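Long-range contacts in lipase aflb (Neosartorya fumigata, PDB 6IDY), which is a fungal lipase of the alpha/beta-hydrolase fold that probably hydrolyses ester bonds in lipids and carries a bound calcium ion: residues L14-I19 against L102-N107; A170-T176 against L414-A418. All coordinates share one frame; numbering follows the deposited sequence.

Contact 1. Residues L14-I19 against L102-N107; sequences LSLVSI and LNGYLN
The backbones of L14-I19 and L102-N107 come nearest at L16 and N103, whose CA atoms are 4.7 Å apart, and the amide L16 N donates to the carbonyl N103 O over 3.1 Å with an N-H...O angle of 164°. N103 grips the start of helix 16-24 a second time through its side chain: with CG anti to its own backbone N (chi1 -171°), the amide swings across to the helix and OD1 takes V17 N at 3.0 Å, the donor lying nearly on the line of the C=O bond. S15, the N-cap, accepts from S18 N through OG, and so the amides of L16, V17 and S18 all find acceptors. A water donates to both L14 O and N103 O and accepts from L106 N, so one water links all three backbone atoms. Beside this polar strip lie the apolar groups. L16 crosses Y105 at about a right angle, CD1 3.7 Å from CE1, while the phenol OH bonds to E421 of helix 414-424. I19 and L106 meet tip to tip, CD1 to CD1 at a tight 3.5 Å, and L106 CD1 also touches L14 CB. Here the serine-capped N terminus of helix 16-24 docks on the C-terminal end of helix 96-103, within the helical region preceding the central sheet.

Contact 2. Residues A170-T176 against L414-A418; sequences ATPAGTT and LLLIA
P172 brings the one ring of this contact, a pyrrolidine that meets I417 obliquely through CD, 3.7 Å from CG2; no aromatic ring or side-chain amide lies between A170-T176 and L414-A418. The loop from A170 to P172 follows the parallel strand 161-166 of the alpha/beta-hydrolase sheet, at a position that in this fold commonly contributes to the oxyanion hole, and it leads into helix 173-178. No hydrogen bond joins A170-T176 to L414-A418, so the buried join is chiefly apolar. With OG1 beside the backbone N (chi1 -61°) and bonded to N111, the T175 methyl stands anti to that N and rests against two side chains, CG2 3.7 Å from both L414 CD2 and I417 CD1. L414 pushes its forked end against T176, CD2 3.7 Å from T176 CA. T171 sets CG2 crosswise on L414 CB at 3.8 Å and rests OG1, bonded to T169 O, against A418 CB. T176 OG1 donates to P172 O, which also takes T176 N, tying down the first helical turn. At the loop end, A170 CB packs on A418 CB at 3.9 Å, and A418 CA points its hydrogen at A170 O, a CA-H...O contact of 3.4 Å.

How the contacts relate
Along the chain the two contacts stand in series. Contact 1 closes a largely helical, strand-free loop, bringing the end of helix 96-103 back to the first modelled helix, 16-24. The chain then enters the central sheet, and contact 2 opens just after strand 161-166; its much longer loop takes in strands 190-195 to 341-345 before helix 414-424 returns to the segment 170-176. The two meet side by side, their centres about 11 Å apart, around I417: Y105 CE2 lies 3.6 Å from I417 CG2, and L102 CD2 lies 3.7 Å from I417 CD1. Helix 414-424 thus joins the N-terminal helices to the sheet-bearing part of the fold.

Contact 1. Residues L14-I19 against L102-N107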
ATOM      1  N   LEU A  14      -0.037 -10.279 -21.850  1.00 55.60           N
ATOM      2  CA  LEU A  14       0.133  -8.830 -21.771  1.00 54.48           C
ATOM      3  C   LEU A  14       1.307  -8.446 -20.872  1.00 55.45           C
ATOM      4  O   LEU A  14       1.654  -9.199 -19.956  1.00 56.36           O
ATOM      5  CB  LEU A  14      -1.154  -8.151 -21.269  1.00 54.10           C
ATOM      6  CG  LEU A  14      -2.324  -8.021 -22.249  1.00 59.45           C
ATOM      7  CD1 LEU A  14      -3.593  -7.620 -21.515  1.00 58.75           C
ATOM      8  CD2 LEU A  14      -2.028  -7.005 -23.350  1.00 62.40           C
ATOM      9  N   SER A  15       1.902  -7.266 -21.121  1.00 47.49           N
ATOM     10  CA  SER A  15       3.046  -6.763 -20.365  1.00 45.12           C
ATOM     11  C   SER A  15       2.908  -5.276 -20.029  1.00 45.61           C
ATOM     12  O   SER A  15       2.017  -4.603 -20.554  1.00 44.98           O
ATOM     13  CB  SER A  15       4.337  -7.007 -21.144  1.00 48.83           C
ATOM     14  OG  SER A  15       4.453  -6.137 -22.258  1.00 55.37           O
ATOM     15  N   LEU A  16       3.814  -4.762 -19.173  1.00 39.75           N
ATOM     16  CA  LEU A  16       3.881  -3.358 -18.782  1.00 38.71           C
ATOM     17  C   LEU A  16       4.094  -2.503 -20.041  1.00 43.34           C
ATOM     18  O   LEU A  16       3.410  -1.491 -20.212  1.00 43.21           O
ATOM     19  CB  LEU A  16       5.030  -3.166 -17.774  1.00 38.29           C
ATOM     20  CG  LEU A  16       5.091  -1.874 -16.971  1.00 41.80           C
ATOM     21  CD1 LEU A  16       3.955  -1.786 -16.006  1.00 40.72           C
ATOM     22  CD2 LEU A  16       6.380  -1.799 -16.178  1.00 43.26           C
ATOM     23  N   VAL A  17       4.979  -2.969 -20.955  1.00 39.72           N
ATOM     24  CA  VAL A  17       5.283  -2.340 -22.245  1.00 39.79           C
ATOM     25  C   VAL A  17       4.026  -2.249 -23.125  1.00 42.59           C
ATOM     26  O   VAL A  17       3.714  -1.157 -23.595  1.00 43.09           O
ATOM     27  CB  VAL A  17       6.482  -3.032 -22.963  1.00 44.31           C
ATOM     28  CG1 VAL A  17       6.530  -2.690 -24.454  1.00 45.03           C
ATOM     29  CG2 VAL A  17       7.802  -2.668 -22.295  1.00 43.78           C
ATOM     30  N   SER A  18       3.305  -3.379 -23.323  1.00 37.86           N
ATOM     31  CA  SER A  18       2.087  -3.437 -24.144  1.00 37.15           C
ATOM     32  C   SER A  18       0.965  -2.548 -23.596  1.00 38.58           C
ATOM     33  O   SER A  18       0.339  -1.826 -24.369  1.00 37.88           O
ATOM     34  CB  SER A  18       1.613  -4.877 -24.334  1.00 40.87           C
ATOM     35  OG  SER A  18       0.950  -5.379 -23.186  1.00 53.36           O
ATOM     36  N   ILE A  19       0.736  -2.571 -22.265  1.00 34.73           N
ATOM     37  CA  ILE A  19      -0.287  -1.737 -21.619  1.00 34.01           C
ATOM     38  C   ILE A  19       0.017  -0.252 -21.848  1.00 36.92           C
ATOM     39  O   ILE A  19      -0.859   0.489 -22.300  1.00 37.52           O
ATOM     40  CB  ILE A  19      -0.472  -2.079 -20.114  1.00 36.65           C
ATOM     41  CG1 ILE A  19      -1.038  -3.499 -19.926  1.00 37.36           C
ATOM     42  CG2 ILE A  19      -1.364  -1.042 -19.420  1.00 36.56           C
ATOM     43  CD1 ILE A  19      -0.750  -4.096 -18.575  1.00 42.42           C
ATOM     44  N   LEU A 102       9.538  -6.272 -13.402  1.00 30.84           N
ATOM     45  CA  LEU A 102       8.332  -5.440 -13.294  1.00 29.23           C
ATOM     46  C   LEU A 102       7.460  -5.552 -14.550  1.00 32.25           C
ATOM     47  O   LEU A 102       6.232  -5.515 -14.446  1.00 30.09           O
ATOM     48  CB  LEU A 102       8.701  -3.965 -13.047  1.00 28.57           C
ATOM     49  CG  LEU A 102       9.414  -3.613 -11.732  1.00 31.46           C
ATOM     50  CD1 LEU A 102       9.975  -2.217 -11.796  1.00 30.38           C
ATOM     51  CD2 LEU A 102       8.483  -3.734 -10.519  1.00 32.13           C
ATOM     52  N   ASN A 103       8.101  -5.710 -15.732  1.00 29.82           N
ATOM     53  CA  ASN A 103       7.424  -5.846 -17.026  1.00 30.09           C
ATOM     54  C   ASN A 103       6.498  -7.071 -17.101  1.00 34.68           C
ATOM     55  O   ASN A 103       5.444  -6.990 -17.734  1.00 34.65           O
ATOM     56  CB  ASN A 103       8.428  -5.828 -18.183  1.00 31.16           C
ATOM     57  CG  ASN A 103       7.806  -5.746 -19.558  1.00 49.40           C
ATOM     58  OD1 ASN A 103       7.013  -4.850 -19.865  1.00 40.15           O
ATOM     59  ND2 ASN A 103       8.162  -6.682 -20.421  1.00 40.27           N
ATOM     60  N   GLY A 104       6.880  -8.161 -16.432  1.00 31.54           N
ATOM     61  CA  GLY A 104       6.101  -9.396 -16.409  1.00 31.51           C
ATOM     62  C   GLY A 104       5.236  -9.607 -15.181  1.00 35.63           C
ATOM     63  O   GLY A 104       4.950 -10.756 -14.836  1.00 35.78           O
ATOM     64  N   TYR A 105       4.785  -8.508 -14.529  1.00 32.09           N
ATOM     65  CA  TYR A 105       3.972  -8.547 -13.301  1.00 31.57           C
ATOM     66  C   TYR A 105       2.597  -9.236 -13.465  1.00 39.04           C
ATOM     67  O   TYR A 105       2.154  -9.897 -12.526  1.00 38.06           O
ATOM     68  CB  TYR A 105       3.811  -7.132 -12.684  1.00 30.71           C
ATOM     69  CG  TYR A 105       2.740  -6.272 -13.329  1.00 29.81           C
ATOM     70  CD1 TYR A 105       2.974  -5.622 -14.537  1.00 31.32           C
ATOM     71  CD2 TYR A 105       1.490  -6.122 -12.737  1.00 29.55           C
ATOM     72  CE1 TYR A 105       1.985  -4.851 -15.147  1.00 30.48           C
ATOM     73  CE2 TYR A 105       0.491  -5.357 -13.341  1.00 29.82           C
ATOM     74  CZ  TYR A 105       0.745  -4.718 -14.543  1.00 35.03           C
ATOM     75  OH  TYR A 105      -0.228  -3.943 -15.129  1.00 32.57           O
ATOM     76  N   LEU A 106       1.917  -9.055 -14.625  1.00 38.97           N
ATOM     77  CA  LEU A 106       0.584  -9.626 -14.879  1.00 40.37           C
ATOM     78  C   LEU A 106       0.526 -11.148 -14.855  1.00 48.13           C
ATOM     79  O   LEU A 106      -0.449 -11.713 -14.362  1.00 48.72           O
ATOM     80  CB  LEU A 106      -0.014  -9.113 -16.194  1.00 40.81           C
ATOM     81  CG  LEU A 106      -0.638  -7.723 -16.205  1.00 45.06           C
ATOM     82  CD1 LEU A 106      -1.137  -7.404 -17.579  1.00 45.79           C
ATOM     83  CD2 LEU A 106      -1.812  -7.616 -15.230  1.00 46.28           C
ATOM     84  N   ASN A 107       1.558 -11.802 -15.391  1.00 47.49           N
ATOM     85  CA  ASN A 107       1.647 -13.260 -15.449  1.00 48.76           C
ATOM     86  C   ASN A 107       2.399 -13.862 -14.252  1.00 52.34           C
ATOM     87  O   ASN A 107       2.483 -15.089 -14.138  1.00 53.04           O
ATOM     88  CB  ASN A 107       2.237 -13.710 -16.793  1.00 52.03           C
ATOM     89  CG  ASN A 107       1.350 -13.368 -17.966  1.00 83.68           C
ATOM     90  OD1 ASN A 107       1.579 -12.388 -18.683  1.00 79.76           O
ATOM     91  ND2 ASN A 107       0.303 -14.157 -18.179  1.00 78.35           N
TER
HETATM   92  O   HOH W   1       3.080  -8.236 -17.304  1.00 42.06           O

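Contact 2. Residues A170-T176 against L414-A418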
ATOM      1  N   ALA A 170      -3.566   0.860  -7.359  1.00 22.43           N
ATOM      2  CA  ALA A 170      -3.090   0.478  -8.690  1.00 22.26           C
ATOM      3  C   ALA A 170      -1.886  -0.473  -8.712  1.00 26.15           C
ATOM      4  O   ALA A 170      -1.330  -0.723  -9.784  1.00 25.34           O
ATOM      5  CB  ALA A 170      -2.783   1.739  -9.488  1.00 22.96           C
ATOM      6  N   THR A 171      -1.479  -0.997  -7.547  1.00 22.79           N
ATOM      7  CA  THR A 171      -0.284  -1.835  -7.479  1.00 23.30           C
ATOM      8  C   THR A 171      -0.576  -3.175  -6.806  1.00 25.71           C
ATOM      9  O   THR A 171      -1.041  -3.182  -5.665  1.00 24.29           O
ATOM     10  CB  THR A 171       0.894  -1.063  -6.837  1.00 31.18           C
ATOM     11  OG1 THR A 171       0.764   0.341  -7.093  1.00 29.46           O
ATOM     12  CG2 THR A 171       2.248  -1.537  -7.354  1.00 31.85           C
ATOM     13  N   PRO A 172      -0.347  -4.312  -7.509  1.00 23.23           N
ATOM     14  CA  PRO A 172      -0.608  -5.628  -6.891  1.00 23.20           C
ATOM     15  C   PRO A 172       0.290  -5.875  -5.684  1.00 25.32           C
ATOM     16  O   PRO A 172       1.436  -5.436  -5.677  1.00 24.07           O
ATOM     17  CB  PRO A 172      -0.305  -6.631  -8.016  1.00 25.49           C
ATOM     18  CG  PRO A 172      -0.265  -5.838  -9.265  1.00 30.65           C
ATOM     19  CD  PRO A 172       0.187  -4.468  -8.876  1.00 25.79           C
ATOM     20  N   ALA A 173      -0.233  -6.587  -4.682  1.00 21.91           N
ATOM     21  CA  ALA A 173       0.464  -6.922  -3.442  1.00 22.11           C
ATOM     22  C   ALA A 173       1.753  -7.684  -3.653  1.00 27.31           C
ATOM     23  O   ALA A 173       2.776  -7.311  -3.078  1.00 27.10           O
ATOM     24  CB  ALA A 173      -0.456  -7.711  -2.526  1.00 22.93           C
ATOM     25  N   GLY A 174       1.687  -8.738  -4.470  1.00 24.80           N
ATOM     26  CA  GLY A 174       2.808  -9.620  -4.760  1.00 25.80           C
ATOM     27  C   GLY A 174       4.069  -8.893  -5.154  1.00 31.67           C
ATOM     28  O   GLY A 174       5.102  -9.063  -4.503  1.00 31.55           O
ATOM     29  N   THR A 175       3.980  -8.044  -6.194  1.00 29.81           N
ATOM     30  CA  THR A 175       5.123  -7.263  -6.662  1.00 30.48           C
ATOM     31  C   THR A 175       5.518  -6.198  -5.636  1.00 34.02           C
ATOM     32  O   THR A 175       6.710  -6.068  -5.353  1.00 34.19           O
ATOM     33  CB  THR A 175       4.904  -6.710  -8.080  1.00 36.80           C
ATOM     34  OG1 THR A 175       4.738  -7.816  -8.968  1.00 35.63           O
ATOM     35  CG2 THR A 175       6.088  -5.893  -8.564  1.00 35.54           C
ATOM     36  N   THR A 176       4.530  -5.464  -5.077  1.00 29.32           N
ATOM     37  CA  THR A 176       4.733  -4.421  -4.064  1.00 28.67           C
ATOM     38  C   THR A 176       5.617  -4.881  -2.908  1.00 32.91           C
ATOM     39  O   THR A 176       6.632  -4.244  -2.608  1.00 34.17           O
ATOM     40  CB  THR A 176       3.385  -3.925  -3.526  1.00 31.84           C
ATOM     41  OG1 THR A 176       2.678  -3.320  -4.597  1.00 29.59           O
ATOM     42  CG2 THR A 176       3.521  -2.935  -2.341  1.00 27.22           C
ATOM     43  N   LEU A 414       7.566   0.410  -8.765  1.00 22.38           N
ATOM     44  CA  LEU A 414       6.133   0.114  -8.613  1.00 21.55           C
ATOM     45  C   LEU A 414       5.232   1.174  -9.243  1.00 25.13           C
ATOM     46  O   LEU A 414       4.108   0.862  -9.645  1.00 24.59           O
ATOM     47  CB  LEU A 414       5.750  -0.035  -7.133  1.00 21.36           C
ATOM     48  CG  LEU A 414       6.393  -1.162  -6.342  1.00 27.00           C
ATOM     49  CD1 LEU A 414       6.017  -1.048  -4.864  1.00 26.82           C
ATOM     50  CD2 LEU A 414       6.043  -2.531  -6.927  1.00 29.60           C
ATOM     51  N   LEU A 415       5.716   2.429  -9.299  1.00 21.95           N
ATOM     52  CA  LEU A 415       5.000   3.559  -9.885  1.00 22.35           C
ATOM     53  C   LEU A 415       4.707   3.323 -11.353  1.00 26.25           C
ATOM     54  O   LEU A 415       3.694   3.808 -11.855  1.00 25.00           O
ATOM     55  CB  LEU A 415       5.798   4.858  -9.711  1.00 23.04           C
ATOM     56  CG  LEU A 415       5.945   5.372  -8.277  1.00 28.40           C
ATOM     57  CD1 LEU A 415       6.904   6.516  -8.232  1.00 29.10           C
ATOM     58  CD2 LEU A 415       4.606   5.779  -7.680  1.00 29.50           C
ATOM     59  N   LEU A 416       5.581   2.552 -12.031  1.00 24.05           N
ATOM     60  CA  LEU A 416       5.429   2.201 -13.444  1.00 24.44           C
ATOM     61  C   LEU A 416       4.252   1.249 -13.631  1.00 26.78           C
ATOM     62  O   LEU A 416       3.492   1.389 -14.586  1.00 26.60           O
ATOM     63  CB  LEU A 416       6.728   1.603 -14.003  1.00 25.50           C
ATOM     64  CG  LEU A 416       8.006   2.440 -13.813  1.00 31.33           C
ATOM     65  CD1 LEU A 416       9.237   1.626 -14.175  1.00 32.23           C
ATOM     66  CD2 LEU A 416       7.968   3.734 -14.643  1.00 34.62           C
ATOM     67  N   ILE A 417       4.072   0.313 -12.693  1.00 23.22           N
ATOM     68  CA  ILE A 417       2.940  -0.617 -12.705  1.00 22.12           C
ATOM     69  C   ILE A 417       1.659   0.167 -12.372  1.00 23.82           C
ATOM     70  O   ILE A 417       0.649   0.022 -13.073  1.00 22.86           O
ATOM     71  CB  ILE A 417       3.174  -1.815 -11.744  1.00 24.46           C
ATOM     72  CG1 ILE A 417       4.305  -2.716 -12.270  1.00 25.80           C
ATOM     73  CG2 ILE A 417       1.877  -2.613 -11.541  1.00 23.88           C
ATOM     74  CD1 ILE A 417       4.821  -3.727 -11.257  1.00 32.89           C
ATOM     75  N   ALA A 418       1.727   1.024 -11.328  1.00 19.12           N
ATOM     76  CA  ALA A 418       0.597   1.853 -10.907  1.00 18.66           C
ATOM     77  C   ALA A 418       0.059   2.695 -12.074  1.00 23.68           C
ATOM     78  O   ALA A 418      -1.157   2.731 -12.274  1.00 23.66           O
ATOM     79  CB  ALA A 418       0.977   2.729  -9.720  1.00 18.43           C
TER